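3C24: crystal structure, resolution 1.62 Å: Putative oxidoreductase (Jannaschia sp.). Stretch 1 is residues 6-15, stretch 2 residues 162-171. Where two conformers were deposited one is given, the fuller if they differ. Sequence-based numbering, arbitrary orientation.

Stretch 1 6-15: KNDVGPKTVA
Stretch 2 (162-171) YAIGADICET

Stretch 2 is helical from Tyr-162 to Thr-171, part of a longer helix, with phi near -60° to -78° and psi mostly near -45°. Its repeating bonds run from each N to the O four residues earlier, as in Ala-166 N to Tyr-162 O (2.9 Å) and Glu-170 N to Ala-166 O (2.8 Å). Stretch 1 is extended but irregular: a loop with phi/psi of -96°/150° at Asn-7, -86°/38° at Asp-8 and -99°/133° at Val-9, becoming a strand at Thr-13 to Ala-15. A weak bond from Val-9 N to Asn-7 O (3.0 Å) spans Asp-8. Three CA pairs fix the register: Asn-7 CA to Asp-167 CA at 6.7 Å, Val-9 CA to Ile-164 CA at 6.1 Å and Val-14 CA to Ile-168 CA at 8.3 Å. The loop thus descends the helix from Asn-7 to Val-9, and the chain has climbed back toward Ile-168 by Val-14. Together the stretches bury 406 Å².

The polar contact centres on Asn-7 (chi1 m, chi2 -50°), whose single amide nitrogen has two hydrogens to give. Asn-7 ND2 donates to Asp-167 OD1 at 2.6 Å and to Glu-170 OE1 at 2.7 Å, both nearly linear (169° and 178°). Asp-167 (chi1 t) and Glu-170 (m, t, chi3 9°) lie three residues apart, slightly less than one helical turn, so both carboxylates can reach the same donor. A water donates to Glu-170 OE2 at 2.6 Å and, weakly, to Asn-7 OD1 at 3.4 Å, linking the amide's acceptor to the carboxylate.

The apolar contact begins with Val-9 (chi1 t), pointing toward the helix. Its short, branched side chain suits close approach to the backbone: Val-9 CG2 lies 3.5 Å from Ala-163 O and 4.0 Å from Ala-163 CB, while Val-9 CG1 lies 4.1 Å from Ile-164 CG1. The methyl of Ala-163, set sideways to the loop, is all the side chain this residue has, and Val-9 CG2 touches both it and the carbonyl oxygen. Farther along, buried Val-14 (t) sets its CG2 3.8 Å from CD1 of Ile-168 (m, m), whose CA-to-CB bond points sideways although its end comes nearer.

Lys-12 (m, m, t, m) combines both kinds of chemistry. Its CE rests 3.9 Å from CD1 of Ile-164 (m, t), using the aliphatic part of the chain, while Lys-12 NZ folds back to donate to Gly-10 O at 2.9 Å within its own loop. On the helix, Thr-171 (m) similarly satisfies itself locally, its OG1 donating to Asp-167 O at 2.7 Å.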

ATOM      1  N   LYS A   6       3.038 -30.834  -3.068  1.00 50.17           N
ATOM      2  CA  LYS A   6       3.626 -31.537  -4.258  1.00 50.25           C
ATOM      3  C   LYS A   6       2.540 -32.063  -5.176  1.00 49.69           C
ATOM      4  O   LYS A   6       1.544 -32.648  -4.724  1.00 51.14           O
ATOM      5  CB  LYS A   6       4.554 -32.687  -3.820  1.00 50.28           C
ATOM      6  CG  LYS A   6       5.224 -33.420  -4.975  1.00 53.02           C
ATOM      7  CD  LYS A   6       6.362 -34.339  -4.511  1.00 54.34           C
ATOM      8  CE  LYS A   6       7.158 -34.869  -5.728  1.00 57.36           C
ATOM      9  NZ  LYS A   6       8.347 -35.700  -5.374  1.00 54.77           N
ATOM     10  N   ASN A   7       2.758 -31.826  -6.468  1.00 48.01           N
ATOM     11  CA  ASN A   7       1.848 -32.250  -7.537  1.00 45.19           C
ATOM     12  C   ASN A   7       2.294 -33.563  -8.127  1.00 43.57           C
ATOM     13  O   ASN A   7       3.491 -33.868  -8.174  1.00 42.23           O
ATOM     14  CB  ASN A   7       1.804 -31.229  -8.683  1.00 44.91           C
ATOM     15  CG  ASN A   7       1.588 -29.811  -8.201  1.00 49.38           C
ATOM     16  OD1 ASN A   7       0.674 -29.514  -7.411  1.00 51.54           O
ATOM     17  ND2 ASN A   7       2.428 -28.916  -8.690  1.00 40.85           N
ATOM     18  N   ASP A   8       1.308 -34.322  -8.602  1.00 43.14           N
ATOM     19  CA  ASP A   8       1.560 -35.630  -9.218  1.00 38.98           C
ATOM     20  C   ASP A   8       1.878 -35.476 -10.702  1.00 37.14           C
ATOM     21  O   ASP A   8       1.443 -36.246 -11.549  1.00 37.27           O
ATOM     22  CB  ASP A   8       0.379 -36.570  -9.040  1.00 39.37           C
ATOM     23  CG  ASP A   8       0.702 -37.970  -9.498  1.00 40.46           C
ATOM     24  OD1 ASP A   8       1.901 -38.335  -9.515  1.00 36.10           O
ATOM     25  OD2 ASP A   8      -0.246 -38.702  -9.834  1.00 48.29           O
ATOM     26  N   VAL A   9       2.611 -34.432 -10.998  1.00 32.21           N
ATOM     27  CA  VAL A   9       3.059 -34.186 -12.359  1.00 30.66           C
ATOM     28  C   VAL A   9       4.496 -34.699 -12.437  1.00 30.58           C
ATOM     29  O   VAL A   9       5.335 -34.407 -11.586  1.00 31.48           O
ATOM     30  CB  VAL A   9       2.981 -32.681 -12.759  1.00 31.47           C
ATOM     31  CG1 VAL A   9       3.750 -32.449 -14.077  1.00 24.75           C
ATOM     32  CG2 VAL A   9       1.490 -32.162 -12.845  1.00 23.30           C
ATOM     33  N   GLY A  10       4.778 -35.450 -13.476  1.00 28.24           N
ATOM     34  CA  GLY A  10       6.116 -35.995 -13.641  1.00 29.46           C
ATOM     35  C   GLY A  10       7.038 -34.977 -14.285  1.00 28.87           C
ATOM     36  O   GLY A  10       6.581 -33.939 -14.753  1.00 27.72           O
ATOM     37  N   PRO A  11       8.346 -35.265 -14.291  1.00 29.10           N
ATOM     38  CA  PRO A  11       9.292 -34.366 -14.942  1.00 24.45           C
ATOM     39  C   PRO A  11       8.966 -34.195 -16.377  1.00 22.40           C
ATOM     40  O   PRO A  11       8.611 -35.121 -17.101  1.00 23.80           O
ATOM     41  CB  PRO A  11      10.642 -35.064 -14.772  1.00 26.26           C
ATOM     42  CG  PRO A  11      10.348 -36.427 -14.274  1.00 32.77           C
ATOM     43  CD  PRO A  11       9.014 -36.393 -13.621  1.00 29.61           C
ATOM     44  N   LYS A  12       9.096 -32.956 -16.778  1.00 19.86           N
ATOM     45  CA  LYS A  12       8.837 -32.542 -18.135  0.50 19.85           C
ATOM     46  C   LYS A  12      10.046 -31.829 -18.693  1.00 19.36           C
ATOM     47  O   LYS A  12      10.858 -31.316 -17.951  1.00 20.92           O
ATOM     48  CB  LYS A  12       7.663 -31.570 -18.137  0.50 21.44           C
ATOM     49  CG  LYS A  12       6.384 -32.146 -17.579  0.50 20.78           C
ATOM     50  CD  LYS A  12       5.693 -33.056 -18.576  0.50 17.78           C
ATOM     51  CE  LYS A  12       4.440 -33.666 -17.974  0.50 28.04           C
ATOM     52  NZ  LYS A  12       4.704 -34.680 -16.890  0.50 27.17           N
ATOM     53  N   THR A  13      10.151 -31.832 -19.998  1.00 17.44           N
ATOM     54  CA  THR A  13      11.200 -31.074 -20.653  1.00 18.40           C
ATOM     55  C   THR A  13      10.638 -29.672 -20.907  1.00 19.81           C
ATOM     56  O   THR A  13       9.670 -29.501 -21.613  1.00 18.41           O
ATOM     57  CB  THR A  13      11.714 -31.743 -21.907  1.00 20.32           C
ATOM     58  OG1 THR A  13      12.338 -32.980 -21.514  1.00 23.02           O
ATOM     59  CG2 THR A  13      12.745 -30.857 -22.577  1.00 21.87           C
ATOM     60  N   VAL A  14      11.290 -28.665 -20.319  1.00 16.44           N
ATOM     61  CA  VAL A  14      10.788 -27.303 -20.366  1.00 17.34           C
ATOM     62  C   VAL A  14      11.809 -26.431 -21.037  1.00 18.00           C
ATOM     63  O   VAL A  14      12.931 -26.278 -20.519  1.00 20.16           O
ATOM     64  CB  VAL A  14      10.532 -26.778 -18.951  1.00 17.52           C
ATOM     65  CG1 VAL A  14       9.967 -25.334 -18.940  1.00 17.79           C
ATOM     66  CG2 VAL A  14       9.559 -27.698 -18.140  1.00 16.81           C
ATOM     67  N   ALA A  15      11.423 -25.894 -22.199  1.00 18.14           N
ATOM     68  CA  ALA A  15      12.241 -24.950 -22.948  1.00 17.77           C
ATOM     69  C   ALA A  15      11.804 -23.556 -22.563  1.00 19.08           C
ATOM     70  O   ALA A  15      10.601 -23.236 -22.469  1.00 19.17           O
ATOM     71  CB  ALA A  15      12.091 -25.173 -24.450  1.00 19.91           C
ATOM     72  N   TYR A 162      -3.804 -28.610 -17.477  1.00 14.26           N
ATOM     73  CA  TYR A 162      -3.854 -27.522 -16.488  1.00 15.75           C
ATOM     74  C   TYR A 162      -2.857 -27.834 -15.384  1.00 15.98           C
ATOM     75  O   TYR A 162      -2.064 -26.999 -15.015  1.00 16.26           O
ATOM     76  CB  TYR A 162      -5.251 -27.294 -15.888  1.00 14.84           C
ATOM     77  CG  TYR A 162      -5.147 -26.253 -14.806  1.00 16.45           C
ATOM     78  CD1 TYR A 162      -5.146 -24.914 -15.122  1.00 15.67           C
ATOM     79  CD2 TYR A 162      -4.911 -26.614 -13.483  1.00 17.65           C
ATOM     80  CE1 TYR A 162      -4.977 -23.962 -14.137  1.00 16.78           C
ATOM     81  CE2 TYR A 162      -4.735 -25.651 -12.503  1.00 17.04           C
ATOM     82  CZ  TYR A 162      -4.753 -24.344 -12.831  1.00 14.52           C
ATOM     83  OH  TYR A 162      -4.546 -23.394 -11.848  1.00 16.66           O
ATOM     84  N   ALA A 163      -2.901 -29.066 -14.900  1.00 16.81           N
ATOM     85  CA  ALA A 163      -2.036 -29.505 -13.781  1.00 18.02           C
ATOM     86  C   ALA A 163      -0.575 -29.344 -14.152  1.00 16.60           C
ATOM     87  O   ALA A 163       0.247 -28.952 -13.325  1.00 16.30           O
ATOM     88  CB  ALA A 163      -2.318 -30.943 -13.380  1.00 18.86           C
ATOM     89  N   ILE A 164      -0.263 -29.613 -15.408  1.00 15.54           N
ATOM     90  CA  ILE A 164       1.127 -29.571 -15.841  1.00 17.09           C
ATOM     91  C   ILE A 164       1.594 -28.091 -15.851  1.00 15.60           C
ATOM     92  O   ILE A 164       2.622 -27.726 -15.302  1.00 16.95           O
ATOM     93  CB  ILE A 164       1.323 -30.248 -17.200  1.00 17.25           C
ATOM     94  CG1 ILE A 164       0.981 -31.741 -17.081  1.00 19.13           C
ATOM     95  CG2 ILE A 164       2.741 -30.017 -17.694  1.00 17.55           C
ATOM     96  CD1 ILE A 164       0.760 -32.458 -18.434  1.00 21.07           C
ATOM     97  N   GLY A 165       0.813 -27.246 -16.485  1.00 16.29           N
ATOM     98  CA  GLY A 165       1.167 -25.831 -16.548  1.00 14.18           C
ATOM     99  C   GLY A 165       1.267 -25.223 -15.178  1.00 15.13           C
ATOM    100  O   GLY A 165       2.128 -24.392 -14.907  1.00 15.65           O
ATOM    101  N   ALA A 166       0.352 -25.600 -14.277  1.00 15.81           N
ATOM    102  CA  ALA A 166       0.373 -25.083 -12.907  1.00 13.61           C
ATOM    103  C   ALA A 166       1.662 -25.491 -12.167  1.00 15.99           C
ATOM    104  O   ALA A 166       2.274 -24.691 -11.433  1.00 16.93           O
ATOM    105  CB  ALA A 166      -0.863 -25.542 -12.134  1.00 16.46           C
ATOM    106  N   ASP A 167       2.021 -26.749 -12.367  1.00 16.60           N
ATOM    107  CA  ASP A 167       3.255 -27.289 -11.758  1.00 16.08           C
ATOM    108  C   ASP A 167       4.484 -26.506 -12.252  1.00 15.73           C
ATOM    109  O   ASP A 167       5.400 -26.184 -11.468  1.00 19.53           O
ATOM    110  CB  ASP A 167       3.413 -28.761 -12.058  1.00 17.59           C
ATOM    111  CG  ASP A 167       4.600 -29.364 -11.348  1.00 26.32           C
ATOM    112  OD1 ASP A 167       4.509 -29.562 -10.126  1.00 24.60           O
ATOM    113  OD2 ASP A 167       5.614 -29.647 -12.017  1.00 32.85           O
ATOM    114  N   ILE A 168       4.510 -26.203 -13.534  1.00 17.12           N
ATOM    115  CA  ILE A 168       5.624 -25.455 -14.088  1.00 16.07           C
ATOM    116  C   ILE A 168       5.671 -24.050 -13.472  1.00 17.64           C
ATOM    117  O   ILE A 168       6.734 -23.582 -12.998  1.00 16.18           O
ATOM    118  CB  ILE A 168       5.621 -25.378 -15.607  1.00 15.85           C
ATOM    119  CG1 ILE A 168       5.637 -26.793 -16.239  1.00 17.89           C
ATOM    120  CG2 ILE A 168       6.834 -24.583 -16.077  1.00 16.61           C
ATOM    121  CD1 ILE A 168       6.710 -27.667 -15.694  1.00 19.92           C
ATOM    122  N   CYS A 169       4.518 -23.408 -13.406  1.00 17.16           N
ATOM    123  CA  CYS A 169       4.456 -22.055 -12.804  1.00 17.03           C
ATOM    124  C   CYS A 169       4.829 -22.058 -11.338  1.00 17.02           C
ATOM    125  O   CYS A 169       5.509 -21.143 -10.856  1.00 16.01           O
ATOM    126  CB  CYS A 169       3.068 -21.426 -12.972  1.00 17.07           C
ATOM    127  SG  CYS A 169       2.707 -21.005 -14.678  1.00 18.89           S
ATOM    128  N   GLU A 170       4.416 -23.104 -10.636  1.00 15.02           N
ATOM    129  CA  GLU A 170       4.723 -23.239  -9.199  1.00 15.90           C
ATOM    130  C   GLU A 170       6.225 -23.456  -8.963  1.00 16.67           C
ATOM    131  O   GLU A 170       6.817 -23.035  -7.931  1.00 19.16           O
ATOM    132  CB  GLU A 170       3.913 -24.361  -8.592  1.00 17.20           C
ATOM    133  CG  GLU A 170       2.467 -24.012  -8.376  1.00 19.43           C
ATOM    134  CD  GLU A 170       1.585 -25.228  -8.116  1.00 29.35           C
ATOM    135  OE1 GLU A 170       2.136 -26.326  -7.946  1.00 28.56           O
ATOM    136  OE2 GLU A 170       0.346 -25.075  -8.103  1.00 26.37           O
ATOM    137  N   THR A 171       6.864 -24.048  -9.959  1.00 15.35           N
ATOM    138  CA  THR A 171       8.309 -24.292  -9.919  1.00 13.93           C
ATOM    139  C   THR A 171       9.034 -22.986 -10.248  1.00 14.63           C
ATOM    140  O   THR A 171       9.973 -22.591  -9.552  1.00 17.43           O
ATOM    141  CB  THR A 171       8.740 -25.345 -10.935  1.00 17.78           C
ATOM    142  OG1 THR A 171       7.950 -26.515 -10.751  1.00 19.20           O
ATOM    143  CG2 THR A 171      10.266 -25.619 -10.852  1.00 16.00           C
TER
HETATM  144  O   HOH W   1      -1.075 -27.066  -8.926  1.00 32.31           O